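Local coordinates for protein RickCE (Rickettsia bellii, PDB 5HAM) that is a bacterial effector of the CE clan of cysteine proteases that probably acts as a deubiquitinase, cleaving ubiquitin from modified proteins, at residues I58-Q63 against R88-L92; T65-N70 against M81-K86; K126-D130 against V151-D155; Q160-N166 against I196-T202. All blocks are in the same frame, centred on the assembly; numbering follows the deposited sequence.

Contact 1: residues I58-Q63 against R88-L92; sequences ILAEVQ and REEIL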
loop_
_atom_site.group_PDB
_atom_site.type_symbol
_atom_site.label_atom_id
_atom_site.label_comp_id
_atom_site.label_asym_id
_atom_site.label_seq_id
_atom_site.Cartn_x
_atom_site.Cartn_y
_atom_site.Cartn_z
ATOM N N ILE A 58 0.128 -16.203 28.574
ATOM C CA ILE A 58 0.026 -15.966 27.145
ATOM C C ILE A 58 0.355 -17.233 26.345
ATOM O O ILE A 58 -0.374 -17.600 25.422
ATOM C CB ILE A 58 0.881 -14.765 26.721
ATOM C CG1 ILE A 58 0.295 -13.480 27.332
ATOM C CG2 ILE A 58 0.933 -14.662 25.207
ATOM C CD1 ILE A 58 1.177 -12.258 27.193
ATOM N N LEU A 59 1.430 -17.915 26.721
ATOM C CA LEU A 59 1.801 -19.158 26.058
ATOM C C LEU A 59 0.629 -20.140 26.116
ATOM O O LEU A 59 0.274 -20.784 25.127
ATOM C CB LEU A 59 3.036 -19.766 26.722
ATOM C CG LEU A 59 3.463 -21.107 26.118
ATOM C CD1 LEU A 59 3.613 -21.020 24.584
ATOM C CD2 LEU A 59 4.744 -21.603 26.765
ATOM N N ALA A 60 0.012 -20.202 27.286
ATOM C CA ALA A 60 -1.169 -21.024 27.497
ATOM C C ALA A 60 -2.290 -20.688 26.519
ATOM O O ALA A 60 -2.836 -21.586 25.881
ATOM C CB ALA A 60 -1.664 -20.893 28.939
ATOM N N GLU A 61 -2.635 -19.411 26.383
ATOM C CA GLU A 61 -3.708 -19.057 25.462
ATOM C C GLU A 61 -3.329 -19.358 24.002
ATOM O O GLU A 61 -4.171 -19.786 23.205
ATOM C CB GLU A 61 -4.167 -17.602 25.664
ATOM C CG GLU A 61 -3.200 -16.532 25.164
ATOM C CD GLU A 61 -3.494 -15.131 25.710
ATOM O OE1 GLU A 61 -3.937 -15.018 26.877
ATOM O OE2 GLU A 61 -3.270 -14.144 24.969
ATOM N N VAL A 62 -2.053 -19.171 23.664
ATOM C CA VAL A 62 -1.599 -19.435 22.307
ATOM C C VAL A 62 -1.803 -20.903 21.968
ATOM O O VAL A 62 -2.309 -21.240 20.898
ATOM C CB VAL A 62 -0.107 -19.078 22.115
ATOM C CG1 VAL A 62 0.416 -19.693 20.851
ATOM C CG2 VAL A 62 0.076 -17.568 22.091
ATOM N N GLN A 63 -1.424 -21.764 22.902
ATOM C CA GLN A 63 -1.500 -23.201 22.707
ATOM C C GLN A 63 -2.953 -23.660 22.555
ATOM O O GLN A 63 -3.237 -24.665 21.886
ATOM C CB GLN A 63 -0.816 -23.923 23.872
ATOM C CG GLN A 63 0.700 -23.868 23.796
ATOM C CD GLN A 63 1.399 -24.412 25.046
ATOM O OE1 GLN A 63 0.771 -24.664 26.081
ATOM N NE2 GLN A 63 2.711 -24.592 24.944
ATOM N N ARG A 88 3.625 -17.439 16.957
ATOM C CA ARG A 88 3.569 -16.839 18.280
ATOM C C ARG A 88 4.084 -17.803 19.341
ATOM O O ARG A 88 4.787 -17.399 20.266
ATOM C CB ARG A 88 2.150 -16.422 18.608
ATOM C CG ARG A 88 1.750 -15.085 18.020
ATOM C CD ARG A 88 0.373 -14.669 18.530
ATOM N NE ARG A 88 0.378 -14.167 19.909
ATOM C CZ ARG A 88 -0.580 -14.419 20.803
ATOM N NH1 ARG A 88 -1.614 -15.180 20.474
ATOM N NH2 ARG A 88 -0.511 -13.909 22.026
ATOM N N GLU A 89 3.740 -19.078 19.206
ATOM C CA GLU A 89 4.254 -20.056 20.139
ATOM C C GLU A 89 5.786 -20.069 20.091
ATOM O O GLU A 89 6.430 -20.158 21.126
ATOM C CB GLU A 89 3.686 -21.447 19.865
ATOM C CG GLU A 89 4.057 -22.455 20.941
ATOM C CD GLU A 89 3.557 -23.863 20.653
ATOM O OE1 GLU A 89 3.221 -24.159 19.480
ATOM O OE2 GLU A 89 3.516 -24.676 21.608
ATOM N N GLU A 90 6.361 -19.959 18.896
ATOM C CA GLU A 90 7.812 -19.995 18.750
ATOM C C GLU A 90 8.441 -18.797 19.431
ATOM O O GLU A 90 9.474 -18.914 20.093
ATOM C CB GLU A 90 8.240 -20.010 17.279
ATOM C CG GLU A 90 7.821 -21.229 16.483
ATOM C CD GLU A 90 8.499 -22.515 16.911
ATOM O OE1 GLU A 90 9.342 -22.506 17.839
ATOM O OE2 GLU A 90 8.180 -23.558 16.303
ATOM N N ILE A 91 7.816 -17.645 19.252
ATOM C CA ILE A 91 8.312 -16.416 19.839
ATOM C C ILE A 91 8.313 -16.504 21.356
ATOM O O ILE A 91 9.286 -16.131 22.002
ATOM C CB ILE A 91 7.501 -15.200 19.350
ATOM C CG1 ILE A 91 7.969 -14.809 17.942
ATOM C CG2 ILE A 91 7.683 -14.007 20.265
ATOM C CD1 ILE A 91 7.020 -13.867 17.218
ATOM N N LEU A 92 7.240 -17.038 21.922
ATOM C CA LEU A 92 7.134 -17.118 23.370
ATOM C C LEU A 92 8.131 -18.098 23.960
ATOM O O LEU A 92 8.464 -18.007 25.139
ATOM C CB LEU A 92 5.714 -17.478 23.792
ATOM C CG LEU A 92 4.762 -16.321 23.509
ATOM C CD1 LEU A 92 3.369 -16.843 23.249
ATOM C CD2 LEU A 92 4.786 -15.344 24.678
#
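V62 lays its CG2 methyl over one face of the R88 guanidinium, 3.3 Å from NH1 and displaced toward the rim of the flat group. The two residues face each other across an antiparallel helical hairpin, whose arms, helix 52-69 and helix 75-93, run here at 157° with their short axes 9.7 Å apart. The same V62 methyl also meets L92 CD1, at 3.6 Å, so one branch serves both the arginine and the leucine a turn further along. From the preceding turn I58 CG2 reaches L92 CD1 at 3.8 Å, crossing the leucine at about a right angle and brushing R88 NH2 as well. This methyl is placed there because it lies anti to the backbone N of I58.

The R88 chain bends at chi3 (76°), which turns the guanidinium across V62 and toward I58. Its strongest partner is D47 of helix 42-49, a salt bridge through NE, while E61 OE2 stands at the guanidinium edge 4.0 Å from NH2, beyond salt-bridge range. A third helix therefore anchors the charged end of a residue, one face of which lies against the valine methyl.

L59 and L92 slide past each other in opposite directions, and L59 CD1 rests 3.9 Å from E89 CG. On this flank V62 CG1 lies against E89 CB, and the extended E89 chain carries its carboxylate up to Q63. There Q63 NE2 donates a weak bond of 3.4 Å to E89 OE2, bent to 151° at the hydrogen, with the amide and carboxylate planes nearly perpendicular.

Contact 2: residues T65-N70 against M81-K86; sequences TIKIAN and MLGDAK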
loop_
_atom_site.group_PDB
_atom_site.type_symbol
_atom_site.label_atom_id
_atom_site.label_comp_id
_atom_site.label_asym_id
_atom_site.label_seq_id
_atom_site.Cartn_x
_atom_site.Cartn_y
_atom_site.Cartn_z
ATOM N N THR A 65 -5.398 -21.597 21.315
ATOM C CA THR A 65 -5.747 -21.079 20.013
ATOM C C THR A 65 -5.391 -22.065 18.921
ATOM O O THR A 65 -6.217 -22.376 18.061
ATOM C CB THR A 65 -4.971 -19.817 19.731
ATOM O OG1 THR A 65 -5.340 -18.826 20.688
ATOM C CG2 THR A 65 -5.273 -19.324 18.339
ATOM N N ILE A 66 -4.152 -22.549 18.967
ATOM C CA ILE A 66 -3.668 -23.534 18.020
ATOM C C ILE A 66 -4.653 -24.676 17.953
ATOM O O ILE A 66 -5.026 -25.116 16.873
ATOM C CB ILE A 66 -2.293 -24.075 18.432
ATOM C CG1 ILE A 66 -1.214 -23.023 18.180
ATOM C CG2 ILE A 66 -1.958 -25.351 17.683
ATOM C CD1 ILE A 66 0.160 -23.485 18.612
ATOM N N LYS A 67 -5.093 -25.128 19.121
ATOM C CA LYS A 67 -6.056 -26.214 19.205
ATOM C C LYS A 67 -7.409 -25.881 18.559
ATOM O O LYS A 67 -8.059 -26.759 17.997
ATOM C CB LYS A 67 -6.219 -26.666 20.654
ATOM C CG LYS A 67 -5.108 -27.586 21.117
ATOM C CD LYS A 67 -5.302 -28.057 22.552
ATOM C CE LYS A 67 -5.268 -26.875 23.506
ATOM N NZ LYS A 67 -4.975 -27.259 24.913
ATOM N N ILE A 68 -7.819 -24.617 18.609
ATOM C CA ILE A 68 -9.092 -24.217 18.017
ATOM C C ILE A 68 -8.919 -23.782 16.562
ATOM O O ILE A 68 -9.719 -24.152 15.701
ATOM C CB ILE A 68 -9.747 -23.065 18.807
ATOM C CG1 ILE A 68 -10.048 -23.497 20.240
ATOM C CG2 ILE A 68 -11.018 -22.577 18.104
ATOM C CD1 ILE A 68 -11.071 -24.586 20.341
ATOM N N ALA A 69 -7.880 -22.989 16.296
ATOM C CA ALA A 69 -7.596 -22.505 14.944
ATOM C C ALA A 69 -7.512 -23.661 13.964
ATOM O O ALA A 69 -7.857 -23.532 12.790
ATOM C CB ALA A 69 -6.308 -21.700 14.917
ATOM N N ASN A 70 -7.062 -24.800 14.461
ATOM C CA ASN A 70 -7.127 -26.035 13.705
ATOM C C ASN A 70 -8.530 -26.352 13.171
ATOM O O ASN A 70 -8.667 -27.021 12.154
ATOM C CB ASN A 70 -6.660 -27.190 14.583
ATOM C CG ASN A 70 -5.640 -28.062 13.897
ATOM O OD1 ASN A 70 -5.977 -28.869 13.031
ATOM N ND2 ASN A 70 -4.378 -27.915 14.293
ATOM N N MET A 81 -4.576 -18.243 10.336
ATOM C CA MET A 81 -4.672 -18.065 11.779
ATOM C C MET A 81 -3.780 -19.072 12.522
ATOM O O MET A 81 -3.132 -18.739 13.518
ATOM C CB MET A 81 -6.132 -18.131 12.226
ATOM C CG MET A 81 -7.033 -17.056 11.559
ATOM S SD MET A 81 -6.418 -15.348 11.713
ATOM C CE MET A 81 -6.502 -15.189 13.500
ATOM N N LEU A 82 -3.734 -20.294 12.010
ATOM C CA LEU A 82 -2.950 -21.351 12.618
ATOM C C LEU A 82 -1.458 -21.064 12.464
ATOM O O LEU A 82 -0.688 -21.184 13.415
ATOM C CB LEU A 82 -3.310 -22.683 11.972
ATOM C CG LEU A 82 -2.539 -23.940 12.367
ATOM C CD1 LEU A 82 -2.592 -24.205 13.873
ATOM C CD2 LEU A 82 -3.061 -25.139 11.573
ATOM N N GLY A 83 -1.052 -20.659 11.268
ATOM C CA GLY A 83 0.347 -20.348 11.039
ATOM C C GLY A 83 0.810 -19.244 11.974
ATOM O O GLY A 83 1.872 -19.325 12.573
ATOM N N ASP A 84 -0.008 -18.214 12.129
ATOM C CA ASP A 84 0.324 -17.145 13.058
ATOM C C ASP A 84 0.352 -17.574 14.543
ATOM O O ASP A 84 1.177 -17.077 15.320
ATOM C CB ASP A 84 -0.583 -15.933 12.838
ATOM C CG ASP A 84 -0.195 -15.133 11.583
ATOM O OD1 ASP A 84 0.414 -15.727 10.660
ATOM O OD2 ASP A 84 -0.502 -13.915 11.508
ATOM N N ALA A 85 -0.527 -18.486 14.941
ATOM C CA ALA A 85 -0.496 -18.966 16.324
ATOM C C ALA A 85 0.788 -19.736 16.579
ATOM O O ALA A 85 1.453 -19.538 17.592
ATOM C CB ALA A 85 -1.707 -19.828 16.638
ATOM N N LYS A 86 1.139 -20.603 15.637
ATOM C CA LYS A 86 2.366 -21.370 15.740
ATOM C C LYS A 86 3.582 -20.464 15.797
ATOM O O LYS A 86 4.509 -20.706 16.575
ATOM C CB LYS A 86 2.462 -22.372 14.589
ATOM C CG LYS A 86 1.695 -23.656 14.908
ATOM C CD LYS A 86 1.360 -24.504 13.715
ATOM C CE LYS A 86 0.894 -25.881 14.193
ATOM N NZ LYS A 86 0.589 -26.825 13.085
#
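Helices 65-69 and 81-86 run antiparallel at 165°, with their short axes 9.0 Å apart. The backbones come nearest at A69 and L82, whose CA atoms are 5.3 Å apart, consistent with the small side chain of A69. That CB points into the other helix and abuts its main chain, 4.1 Å from L82 CA and similarly close to L82 N. One turn back along the first helix, I66 pairs with A85, again a large residue against a small one.

I66 divides its branches between three neighbours. CG1 lies anti to the carbonyl carbon (chi1 -73°), which turns it onto the second helix, 3.6 Å from A85 CB. The chain continues to CD1, which touches K86 CG at 4.0 Å and crosses the aliphatic part of that lysine at about a right angle. The remaining branch, CG2, meets L82 CD1 at 4.0 Å. T65 CG2 also approaches A85 CB, to 4.0 Å, from a direction roughly at right angles to that of I66 CG1.

The contact lies near the connected end of a helical hairpin, in which a short connection joins helix 52-69 to helix 75-93. L82 sets its CG anti to the backbone N (chi1 175°) and reaches across toward the end of the first arm. There the amide nitrogen of N70 rests against the two leucine methyls, ND2 lying 4.1 Å from L82 CD2. The other end of the N70 amide is engaged nearby, where OD1 accepts from R78 NH2. T65 likewise directs its hydroxyl back into its own helix, to the carbonyl of E61, while presenting CG2 to A85.

Contact 3: residues K126-D130 against V151-D155; sequences KDIKD and VAKYD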
loop_
_atom_site.group_PDB
_atom_site.type_symbol
_atom_site.label_atom_id
_atom_site.label_comp_id
_atom_site.label_asym_id
_atom_site.label_seq_id
_atom_site.Cartn_x
_atom_site.Cartn_y
_atom_site.Cartn_z
ATOM N N LYS A 126 8.760 18.227 -3.507
ATOM C CA LYS A 126 9.928 18.956 -3.989
ATOM C C LYS A 126 9.975 18.914 -5.519
ATOM O O LYS A 126 10.287 19.914 -6.175
ATOM C CB LYS A 126 11.222 18.408 -3.373
ATOM N N ASP A 127 9.635 17.759 -6.080
ATOM C CA ASP A 127 9.621 17.582 -7.527
ATOM C C ASP A 127 8.713 18.571 -8.248
ATOM O O ASP A 127 9.132 19.201 -9.232
ATOM C CB ASP A 127 9.232 16.153 -7.900
ATOM C CG ASP A 127 10.372 15.194 -7.738
ATOM O OD1 ASP A 127 11.512 15.675 -7.559
ATOM O OD2 ASP A 127 10.136 13.969 -7.794
ATOM N N ILE A 128 7.480 18.720 -7.767
ATOM C CA ILE A 128 6.525 19.590 -8.458
ATOM C C ILE A 128 6.695 21.061 -8.095
ATOM O O ILE A 128 6.296 21.936 -8.852
ATOM C CB ILE A 128 5.073 19.156 -8.226
ATOM C CG1 ILE A 128 4.728 19.235 -6.735
ATOM C CG2 ILE A 128 4.867 17.744 -8.770
ATOM C CD1 ILE A 128 3.357 18.685 -6.382
ATOM N N LYS A 129 7.310 21.331 -6.949
ATOM C CA LYS A 129 7.411 22.700 -6.477
ATOM C C LYS A 129 8.760 23.335 -6.809
ATOM O O LYS A 129 8.843 24.545 -6.977
ATOM C CB LYS A 129 7.124 22.763 -4.984
ATOM C CG LYS A 129 6.940 24.149 -4.441
ATOM C CD LYS A 129 6.086 24.093 -3.186
ATOM C CE LYS A 129 6.807 23.426 -2.033
ATOM N NZ LYS A 129 7.766 24.383 -1.412
ATOM N N ASP A 130 9.808 22.526 -6.925
ATOM C CA ASP A 130 11.152 23.067 -7.160
ATOM C C ASP A 130 11.851 22.544 -8.414
ATOM O O ASP A 130 12.717 23.221 -8.964
ATOM C CB ASP A 130 12.043 22.816 -5.947
ATOM C CG ASP A 130 11.565 23.554 -4.712
ATOM O OD1 ASP A 130 11.056 24.686 -4.856
ATOM O OD2 ASP A 130 11.690 22.997 -3.599
ATOM N N VAL A 151 -1.672 11.279 -6.715
ATOM C CA VAL A 151 -0.939 12.142 -7.637
ATOM C C VAL A 151 -0.862 13.573 -7.113
ATOM O O VAL A 151 -1.867 14.168 -6.723
ATOM C CB VAL A 151 -1.568 12.132 -9.044
ATOM C CG1 VAL A 151 -0.700 12.916 -10.014
ATOM C CG2 VAL A 151 -1.752 10.701 -9.526
ATOM N N ALA A 152 0.351 14.109 -7.098
ATOM C CA ALA A 152 0.628 15.417 -6.521
ATOM C C ALA A 152 0.890 16.430 -7.610
ATOM O O ALA A 152 1.701 16.194 -8.509
ATOM C CB ALA A 152 1.842 15.320 -5.617
ATOM N N LYS A 153 0.205 17.563 -7.522
ATOM C CA LYS A 153 0.390 18.643 -8.477
ATOM C C LYS A 153 0.456 19.982 -7.761
ATOM O O LYS A 153 0.036 20.115 -6.613
ATOM C CB LYS A 153 -0.726 18.654 -9.513
ATOM C CG LYS A 153 -0.705 17.452 -10.427
ATOM C CD LYS A 153 -1.852 17.501 -11.411
ATOM C CE LYS A 153 -1.964 16.210 -12.186
ATOM N NZ LYS A 153 -3.171 16.195 -13.049
ATOM N N TYR A 154 0.984 20.976 -8.451
ATOM C CA TYR A 154 1.279 22.244 -7.822
ATOM C C TYR A 154 0.777 23.401 -8.659
ATOM O O TYR A 154 1.145 23.541 -9.826
ATOM C CB TYR A 154 2.783 22.387 -7.630
ATOM C CG TYR A 154 3.175 23.660 -6.938
ATOM C CD1 TYR A 154 2.829 23.882 -5.617
ATOM C CD2 TYR A 154 3.903 24.636 -7.598
ATOM C CE1 TYR A 154 3.181 25.034 -4.972
ATOM C CE2 TYR A 154 4.275 25.793 -6.954
ATOM C CZ TYR A 154 3.907 25.984 -5.640
ATOM O OH TYR A 154 4.259 27.138 -4.986
ATOM N N ASP A 155 -0.071 24.221 -8.055
ATOM C CA ASP A 155 -0.478 25.478 -8.664
ATOM C C ASP A 155 0.400 26.625 -8.151
ATOM O O ASP A 155 0.212 27.110 -7.034
ATOM C CB ASP A 155 -1.942 25.768 -8.365
ATOM C CG ASP A 155 -2.433 27.001 -9.074
ATOM O OD1 ASP A 155 -2.272 27.070 -10.307
ATOM O OD2 ASP A 155 -2.960 27.910 -8.405
#
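Apolar contact begins with I128, which presses its branches against three successive residues of strand 151-155. Its CG1 takes the position between the backbone N and the carbonyl carbon (chi1 62°), which sends CD1 forward to the strand. There CD1 packs 3.8 Å from A152 CB, and CG1 itself lies 3.8 Å from Y154 CB. The isoleucine methyls also pack on the strand backbone: CD1 approaches K153 C to 3.5 Å, and CG2 reaches A152 O at 3.5 Å. The helix and strand axes are 7.6 Å apart and diverge by 18°, so this part of helix 96-130 runs alongside the strand. Strand 147-155 is the middle one of the five-stranded mixed sheet, and I128 also touches I161 and A136 on the strands flanking it.

The aromatic part is a CH-pi contact. K129 CG sits over one face of the Y154 ring, 3.9 Å from its centroid and 18° off the normal, and CD follows it to 3.5 Å from CE1. The lysine chain then bends at chi3 and chi4, leading its ammonium away from the strand; it is the aliphatic part that meets the ring.

Polar ties are made with neighbours. Y154 OH bonds to N159 OD1. K153, directed away from the helix, bonds through NZ to the carbonyl of I222 in helix 211-223.

Helix and strand are thus fitted together by shape and dispersion, with the tyrosine held at both ends: its CB by the isoleucine and its hydroxyl by an asparagine. That bond would tend to fix the ring under the lysine methylenes.

Contact 4: residues Q160-N166 against I196-T202; sequences QIILTFN and IIIDEQT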
loop_
_atom_site.group_PDB
_atom_site.type_symbol
_atom_site.label_atom_id
_atom_site.label_comp_id
_atom_site.label_asym_id
_atom_site.label_seq_id
_atom_site.Cartn_x
_atom_site.Cartn_y
_atom_site.Cartn_z
ATOM N N GLN A 160 -0.138 26.410 -4.276
ATOM C CA GLN A 160 -1.108 25.467 -3.757
ATOM C C GLN A 160 -0.804 24.043 -4.192
ATOM O O GLN A 160 -0.772 23.750 -5.387
ATOM C CB GLN A 160 -2.494 25.861 -4.258
ATOM C CG GLN A 160 -3.582 24.910 -3.839
ATOM C CD GLN A 160 -3.684 24.807 -2.343
ATOM O OE1 GLN A 160 -4.208 25.703 -1.683
ATOM N NE2 GLN A 160 -3.169 23.713 -1.786
ATOM N N ILE A 161 -0.572 23.166 -3.219
ATOM C CA ILE A 161 -0.399 21.737 -3.481
ATOM C C ILE A 161 -1.753 21.038 -3.584
ATOM O O ILE A 161 -2.625 21.197 -2.731
ATOM C CB ILE A 161 0.430 21.037 -2.379
ATOM C CG1 ILE A 161 1.856 21.588 -2.317
ATOM C CG2 ILE A 161 0.516 19.556 -2.650
ATOM C CD1 ILE A 161 2.735 21.106 -3.445
ATOM N N ILE A 162 -1.925 20.264 -4.646
ATOM C CA ILE A 162 -3.164 19.537 -4.869
ATOM C C ILE A 162 -2.874 18.036 -5.025
ATOM O O ILE A 162 -2.073 17.639 -5.864
ATOM C CB ILE A 162 -3.912 20.122 -6.106
ATOM C CG1 ILE A 162 -4.164 21.624 -5.904
ATOM C CG2 ILE A 162 -5.221 19.392 -6.356
ATOM C CD1 ILE A 162 -4.820 22.325 -7.072
ATOM N N LEU A 163 -3.497 17.215 -4.181
ATOM C CA LEU A 163 -3.283 15.766 -4.193
ATOM C C LEU A 163 -4.549 15.033 -4.631
ATOM O O LEU A 163 -5.617 15.212 -4.041
ATOM C CB LEU A 163 -2.863 15.266 -2.809
ATOM C CG LEU A 163 -1.705 16.000 -2.120
ATOM C CD1 LEU A 163 -1.677 15.670 -0.650
ATOM C CD2 LEU A 163 -0.370 15.659 -2.763
ATOM N N THR A 164 -4.421 14.205 -5.662
ATOM C CA THR A 164 -5.560 13.496 -6.213
ATOM C C THR A 164 -5.409 12.001 -5.990
ATOM O O THR A 164 -4.384 11.414 -6.339
ATOM C CB THR A 164 -5.689 13.794 -7.701
ATOM O OG1 THR A 164 -5.798 15.204 -7.869
ATOM C CG2 THR A 164 -6.911 13.126 -8.292
ATOM N N PHE A 165 -6.436 11.400 -5.393
ATOM C CA PHE A 165 -6.413 9.987 -5.006
ATOM C C PHE A 165 -7.516 9.153 -5.663
ATOM O O PHE A 165 -8.634 9.627 -5.868
ATOM C CB PHE A 165 -6.548 9.895 -3.481
ATOM C CG PHE A 165 -6.629 8.494 -2.943
ATOM C CD1 PHE A 165 -5.468 7.771 -2.667
ATOM C CD2 PHE A 165 -7.864 7.914 -2.667
ATOM C CE1 PHE A 165 -5.540 6.481 -2.146
ATOM C CE2 PHE A 165 -7.946 6.626 -2.146
ATOM C CZ PHE A 165 -6.781 5.907 -1.883
ATOM N N ASN A 166 -7.213 7.900 -5.977
ATOM C CA ASN A 166 -8.295 6.950 -6.201
ATOM C C ASN A 166 -8.020 5.532 -5.739
ATOM O O ASN A 166 -6.889 5.073 -5.773
ATOM C CB ASN A 166 -8.765 6.937 -7.641
ATOM C CG ASN A 166 -10.138 6.294 -7.779
ATOM O OD1 ASN A 166 -11.123 6.794 -7.227
ATOM N ND2 ASN A 166 -10.206 5.175 -8.480
ATOM N N ILE A 196 -4.705 20.639 -0.774
ATOM C CA ILE A 196 -6.061 20.298 -1.163
ATOM C C ILE A 196 -6.126 18.842 -1.609
ATOM O O ILE A 196 -5.325 18.384 -2.424
ATOM C CB ILE A 196 -6.534 21.187 -2.302
ATOM C CG1 ILE A 196 -6.831 22.577 -1.776
ATOM C CG2 ILE A 196 -7.769 20.596 -2.959
ATOM C CD1 ILE A 196 -6.919 23.615 -2.867
ATOM N N ILE A 197 -7.081 18.111 -1.059
ATOM C CA ILE A 197 -7.252 16.715 -1.395
ATOM C C ILE A 197 -8.490 16.487 -2.255
ATOM O O ILE A 197 -9.602 16.886 -1.902
ATOM C CB ILE A 197 -7.325 15.868 -0.125
ATOM C CG1 ILE A 197 -5.953 15.862 0.549
ATOM C CG2 ILE A 197 -7.829 14.450 -0.432
ATOM C CD1 ILE A 197 -5.913 15.046 1.803
ATOM N N ILE A 198 -8.276 15.871 -3.407
ATOM C CA ILE A 198 -9.369 15.475 -4.273
ATOM C C ILE A 198 -9.454 13.955 -4.306
ATOM O O ILE A 198 -8.530 13.282 -4.762
ATOM C CB ILE A 198 -9.178 16.016 -5.692
ATOM C CG1 ILE A 198 -9.178 17.551 -5.677
ATOM C CG2 ILE A 198 -10.274 15.492 -6.597
ATOM C CD1 ILE A 198 -8.593 18.167 -6.940
ATOM N N ASP A 199 -10.551 13.422 -3.781
ATOM C CA ASP A 199 -10.779 11.982 -3.760
ATOM C C ASP A 199 -11.747 11.630 -4.875
ATOM O O ASP A 199 -12.919 11.994 -4.813
ATOM C CB ASP A 199 -11.347 11.562 -2.403
ATOM C CG ASP A 199 -11.394 10.043 -2.210
ATOM O OD1 ASP A 199 -10.916 9.292 -3.092
ATOM O OD2 ASP A 199 -11.902 9.597 -1.154
ATOM N N GLU A 200 -11.251 10.927 -5.889
ATOM C CA GLU A 200 -12.044 10.616 -7.074
ATOM C C GLU A 200 -13.156 9.671 -6.706
ATOM O O GLU A 200 -14.176 9.602 -7.410
ATOM C CB GLU A 200 -11.184 9.971 -8.163
ATOM C CG GLU A 200 -10.061 10.858 -8.672
ATOM C CD GLU A 200 -10.556 11.941 -9.618
ATOM O OE1 GLU A 200 -10.397 13.137 -9.293
ATOM O OE2 GLU A 200 -11.102 11.600 -10.687
ATOM N N GLN A 201 -12.942 8.978 -5.584
ATOM C CA GLN A 201 -13.790 7.883 -5.095
ATOM C C GLN A 201 -14.556 7.171 -6.200
ATOM O O GLN A 201 -15.789 7.191 -6.251
ATOM C CB GLN A 201 -14.721 8.312 -3.941
ATOM C CG GLN A 201 -15.066 9.774 -3.883
ATOM C CD GLN A 201 -15.938 10.116 -2.677
ATOM O OE1 GLN A 201 -16.475 9.228 -2.017
ATOM N NE2 GLN A 201 -16.078 11.399 -2.385
ATOM N N THR A 202 -13.818 6.562 -7.114
ATOM C CA THR A 202 -14.476 5.925 -8.237
ATOM C C THR A 202 -14.274 4.434 -8.145
ATOM O O THR A 202 -13.176 3.938 -8.391
ATOM C CB THR A 202 -13.916 6.420 -9.555
ATOM O OG1 THR A 202 -13.993 7.843 -9.577
ATOM C CG2 THR A 202 -14.700 5.833 -10.727
#
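I162 and I198 cross obliquely, with I162 CG2 3.6 Å from I198 CD1, on the face of the sheet that also carries T164. Their strands are the parallel pair of a beta-alpha-beta crossover linked through helix 175-188; strand 196-199 is the outermost of the sheet. Four backbone hydrogen bonds join the strands, and a fifth, E200 N to F165 O, follows just past the end of 196-199. T164 lies side by side with I198, pointing the same way, and its CG2 meets E200 OE1 at 3.6 Å.

At the start of the pair Q160 bends at chi2 across I196, bringing its CD 3.5 Å from I196 CD1. Its NE2 bonds to I161 O at 2.7 Å from above the carbonyl plane, giving that oxygen a second donor beside I196 N.

The opposite face carries L163, I197, F165 and D199, with I184 and L180 of helix 175-188 packed on it. F165 and D199 point the same way, and D199 OD1 lies in the ring plane at its edge, 3.4 Å from CD2. This oxygen also takes Q201 N in an Asx turn, while D199 OD2 accepts from I173 N.

N166, its CG anti to the backbone N (chi1 -162°), ties the loop after strand 196-199 to its own strand: ND2 donates to T202 O at 3.2 Å, and OD1 accepts T202 N in plane on a lone pair at 2.7 Å.

Contacts 1 and 2 hold the same two helices, contact 2 nested nearer the turn of the hairpin, and they touch directly, E89 OE1 lying 3.3 Å from I66 CD1. They lie across the chain's centre from contacts 3 and 4, which are joined by strands 147-155 and 160-166, neighbours in the sheet, with V151 N probably bonded to T164 O and I162 N to K153 O. All four are partly buried; V62 and L92 are buried in contact 1, while I196-I198 of contact 4 are exposed. Contact 1 adds an arginine and a weak glutamine-glutamate bond to its apolar packing, contact 2 is apolar across its helices, contact 3 apolar and aromatic, and contact 4 rests on backbone hydrogen bonds.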